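Local coordinates for putative Killer protein (Pseudomonas putida, PDB 6F8S) that is probably the RelE-like toxin of a HigB-type toxin-antitoxin pair, a family whose members typically cleave mRNA on the ribosome, at residues Asn75-Thr83 and Val90-His98. Numbering follows the deposited sequence.
Sequences NDQWRLCFT and VNVEIVDYH
Trp-78 lays one face of its indole against Asp-96, whose CB sits 3.8 Å from the centroid of the six-membered ring, a CH-pi contact. The same ring atom that lies nearest Asp-96 CB, CZ3 of Trp-78, also touches Ile-94 CD1, which approaches obliquely, at 3.7 Å; the broad ring suits this place because it spans two residues of the opposing chain. With chi1 at 162°, Asp-96 CG stands opposite the backbone N, which carries the carboxylate past the ring toward Gln-77. There Gln-77 NE2 gives a nearly straight hydrogen bond to Asp-96 OD2 (3.2 Å); OD2 lies in the plane of the glutamine amide, whereas NE2 meets it from above the carboxylate plane, and the extended glutamine chain supplies the necessary length. Asn-75 shapes the turn before the strand: its OD1 accepts from Gln-77 N, an Asx turn, and also from Trp-78 N, which completes an Asx motif.

Further along, paired backbone hydrogen bonds join Arg-79 with Val-95, Cys-81 with Glu-93 and Thr-83 with Val-90, and a beta bulge shifts the register between the last two pairs. Leu-80 and Ile-94 share one face of the sheet, and the CD2 branch of Leu-80, close to Ile-94 CG2, also reaches Val-92 CG1 (3.8 Å). On the opposite face, Cys-81 SG meets Val-95 CG2 at 4.0 Å, and Thr-83 CB packs on Val-90 CG1 at 3.5 Å.

These segments belong to the antiparallel hairpin of strands 79-85 and 88-95. Strand 69-73 pairs with the other edge of 79-85, where Ser-71 takes a hydrogen bond from Arg-79 NH1, while helix 31-44 covers Leu-80 and Phe-82 through Lys-38 and Leu-42.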
loop_
_atom_site.group_PDB
_atom_site.type_symbol
_atom_site.label_atom_id
_atom_site.label_comp_id
_atom_site.label_asym_id
_atom_site.label_seq_id
_atom_site.Cartn_x
_atom_site.Cartn_y
_atom_site.Cartn_z
ATOM N N ASN B 75 -16.308 20.577 3.858
ATOM C CA ASN B 75 -17.694 21.004 3.685
ATOM C C ASN B 75 -17.737 22.428 3.132
ATOM O O ASN B 75 -16.729 22.924 2.615
ATOM C CB ASN B 75 -18.496 20.885 4.996
ATOM C CG ASN B 75 -17.936 21.735 6.148
ATOM O OD1 ASN B 75 -17.238 22.739 5.961
ATOM N ND2 ASN B 75 -18.268 21.326 7.360
ATOM N N ASP B 76 -18.892 23.081 3.233
ATOM C CA ASP B 76 -19.045 24.429 2.698
ATOM C C ASP B 76 -18.110 25.438 3.387
ATOM O O ASP B 76 -17.761 26.474 2.817
ATOM C CB ASP B 76 -20.504 24.894 2.821
ATOM C CG ASP B 76 -20.932 25.132 4.270
ATOM O OD1 ASP B 76 -20.370 24.485 5.185
ATOM O OD2 ASP B 76 -21.836 25.970 4.506
ATOM N N GLN B 77 -17.694 25.124 4.611
ATOM C CA GLN B 77 -16.862 26.039 5.390
ATOM C C GLN B 77 -15.368 25.677 5.296
ATOM O O GLN B 77 -14.532 26.544 5.064
ATOM C CB GLN B 77 -17.323 26.065 6.868
ATOM C CG GLN B 77 -16.561 27.082 7.710
ATOM C CD GLN B 77 -16.867 27.021 9.206
ATOM O OE1 GLN B 77 -17.675 26.204 9.659
ATOM N NE2 GLN B 77 -16.218 27.894 9.982
ATOM N N TRP B 78 -15.038 24.398 5.475
ATOM C CA TRP B 78 -13.644 23.986 5.640
ATOM C C TRP B 78 -13.081 23.251 4.451
ATOM O O TRP B 78 -13.757 22.407 3.853
ATOM C CB TRP B 78 -13.486 23.088 6.859
ATOM C CG TRP B 78 -13.769 23.762 8.147
ATOM C CD1 TRP B 78 -14.875 23.611 8.904
ATOM C CD2 TRP B 78 -12.924 24.694 8.840
ATOM N NE1 TRP B 78 -14.782 24.386 10.031
ATOM C CE2 TRP B 78 -13.594 25.064 10.014
ATOM C CE3 TRP B 78 -11.668 25.249 8.575
ATOM C CZ2 TRP B 78 -13.054 25.968 10.935
ATOM C CZ3 TRP B 78 -11.131 26.146 9.490
ATOM C CH2 TRP B 78 -11.829 26.502 10.652
ATOM N N ARG B 79 -11.824 23.566 4.146
ATOM C CA ARG B 79 -11.061 22.880 3.123
ATOM C C ARG B 79 -9.679 22.495 3.623
ATOM O O ARG B 79 -9.038 23.250 4.355
ATOM C CB ARG B 79 -10.923 23.754 1.883
ATOM C CG ARG B 79 -12.154 23.747 1.014
ATOM C CD ARG B 79 -12.023 24.709 -0.151
ATOM N NE ARG B 79 -13.001 24.355 -1.169
ATOM C CZ ARG B 79 -12.742 23.576 -2.215
ATOM N NH1 ARG B 79 -11.523 23.089 -2.408
ATOM N NH2 ARG B 79 -13.704 23.291 -3.076
ATOM N N LEU B 80 -9.220 21.319 3.200
ATOM C CA LEU B 80 -7.834 20.906 3.406
ATOM C C LEU B 80 -6.933 21.456 2.308
ATOM O O LEU B 80 -7.103 21.107 1.162
ATOM C CB LEU B 80 -7.736 19.382 3.453
ATOM C CG LEU B 80 -8.276 18.791 4.751
ATOM C CD1 LEU B 80 -8.674 17.344 4.565
ATOM C CD2 LEU B 80 -7.234 18.932 5.865
ATOM N N CYS B 81 -6.001 22.335 2.669
ATOM C CA CYS B 81 -4.946 22.813 1.763
ATOM C C CYS B 81 -3.732 21.900 1.878
ATOM O O CYS B 81 -3.475 21.337 2.941
ATOM C CB CYS B 81 -4.534 24.264 2.082
ATOM S SG CYS B 81 -5.207 25.557 0.985
ATOM N N PHE B 82 -2.986 21.763 0.784
ATOM C CA PHE B 82 -1.768 20.944 0.771
ATOM C C PHE B 82 -0.924 21.206 -0.473
ATOM O O PHE B 82 -1.402 21.767 -1.473
ATOM C CB PHE B 82 -2.107 19.449 0.827
ATOM C CG PHE B 82 -2.851 18.958 -0.396
ATOM C CD1 PHE B 82 -4.234 19.001 -0.448
ATOM C CD2 PHE B 82 -2.165 18.482 -1.497
ATOM C CE1 PHE B 82 -4.919 18.565 -1.586
ATOM C CE2 PHE B 82 -2.843 18.050 -2.627
ATOM C CZ PHE B 82 -4.223 18.095 -2.667
ATOM N N THR B 83 0.324 20.759 -0.414
ATOM C CA THR B 83 1.166 20.757 -1.595
ATOM C C THR B 83 1.415 19.329 -2.094
ATOM O O THR B 83 1.736 18.419 -1.321
ATOM C CB THR B 83 2.512 21.442 -1.339
ATOM O OG1 THR B 83 2.304 22.625 -0.556
ATOM C CG2 THR B 83 3.197 21.786 -2.679
ATOM N N VAL B 90 1.935 17.161 1.085
ATOM C CA VAL B 90 2.816 17.756 2.092
ATOM C C VAL B 90 2.246 19.109 2.567
ATOM O O VAL B 90 1.501 19.768 1.826
ATOM C CB VAL B 90 4.264 17.938 1.528
ATOM C CG1 VAL B 90 4.352 19.164 0.626
ATOM C CG2 VAL B 90 5.279 18.020 2.649
ATOM N N ASN B 91 2.598 19.525 3.783
ATOM C CA ASN B 91 2.079 20.778 4.355
ATOM C C ASN B 91 0.564 20.844 4.393
ATOM O O ASN B 91 -0.031 21.819 3.909
ATOM C CB ASN B 91 2.577 21.986 3.572
ATOM C CG ASN B 91 4.047 22.198 3.723
ATOM O OD1 ASN B 91 4.606 21.998 4.810
ATOM N ND2 ASN B 91 4.701 22.586 2.629
ATOM N N VAL B 92 -0.062 19.809 4.937
ATOM C CA VAL B 92 -1.517 19.775 4.993
ATOM C C VAL B 92 -2.038 20.768 6.051
ATOM O O VAL B 92 -1.597 20.756 7.195
ATOM C CB VAL B 92 -2.002 18.353 5.281
ATOM C CG1 VAL B 92 -3.494 18.301 5.317
ATOM C CG2 VAL B 92 -1.460 17.407 4.200
ATOM N N GLU B 93 -2.939 21.656 5.639
ATOM C CA GLU B 93 -3.481 22.670 6.518
ATOM C C GLU B 93 -4.995 22.711 6.396
ATOM O O GLU B 93 -5.569 22.141 5.471
ATOM C CB GLU B 93 -2.904 24.041 6.176
ATOM C CG GLU B 93 -1.438 23.997 5.781
ATOM C CD GLU B 93 -0.979 25.230 5.009
ATOM O OE1 GLU B 93 -1.822 26.137 4.749
ATOM O OE2 GLU B 93 0.222 25.258 4.639
ATOM N N ILE B 94 -5.657 23.376 7.330
ATOM C CA ILE B 94 -7.058 23.689 7.108
ATOM C C ILE B 94 -7.155 25.190 6.841
ATOM O O ILE B 94 -6.355 25.990 7.342
ATOM C CB ILE B 94 -7.974 23.268 8.287
ATOM C CG1 ILE B 94 -7.585 23.986 9.574
ATOM C CG2 ILE B 94 -7.942 21.744 8.479
ATOM C CD1 ILE B 94 -8.567 23.774 10.676
ATOM N N VAL B 95 -8.106 25.550 5.990
ATOM C CA VAL B 95 -8.365 26.933 5.648
ATOM C C VAL B 95 -9.872 27.095 5.599
ATOM O O VAL B 95 -10.573 26.221 5.084
ATOM C CB VAL B 95 -7.728 27.328 4.290
ATOM C CG1 VAL B 95 -8.238 28.681 3.824
ATOM C CG2 VAL B 95 -6.218 27.373 4.404
ATOM N N ASP B 96 -10.372 28.192 6.151
ATOM C CA ASP B 96 -11.777 28.534 6.014
ATOM C C ASP B 96 -11.881 29.871 5.285
ATOM O O ASP B 96 -11.686 30.920 5.891
ATOM C CB ASP B 96 -12.453 28.571 7.396
ATOM C CG ASP B 96 -13.784 29.335 7.410
ATOM O OD1 ASP B 96 -14.489 29.408 6.374
ATOM O OD2 ASP B 96 -14.131 29.858 8.490
ATOM N N TYR B 97 -12.159 29.825 3.985
ATOM C CA TYR B 97 -12.503 31.020 3.217
ATOM C C TYR B 97 -13.961 31.413 3.456
ATOM O O TYR B 97 -14.848 30.690 2.993
ATOM C CB TYR B 97 -12.334 30.793 1.710
ATOM C CG TYR B 97 -10.969 30.364 1.233
ATOM C CD1 TYR B 97 -10.019 31.300 0.846
ATOM C CD2 TYR B 97 -10.652 29.012 1.114
ATOM C CE1 TYR B 97 -8.773 30.904 0.387
ATOM C CE2 TYR B 97 -9.417 28.602 0.652
ATOM C CZ TYR B 97 -8.477 29.546 0.292
ATOM O OH TYR B 97 -7.252 29.100 -0.167
ATOM N N HIS B 98 -14.249 32.525 4.142
ATOM C CA HIS B 98 -13.272 33.396 4.796
ATOM C C HIS B 98 -13.903 33.981 6.082
ATOM O O HIS B 98 -14.795 34.836 6.015
ATOM C CB HIS B 98 -12.813 34.510 3.847
ATOM O OXT HIS B 98 -13.573 33.630 7.228
#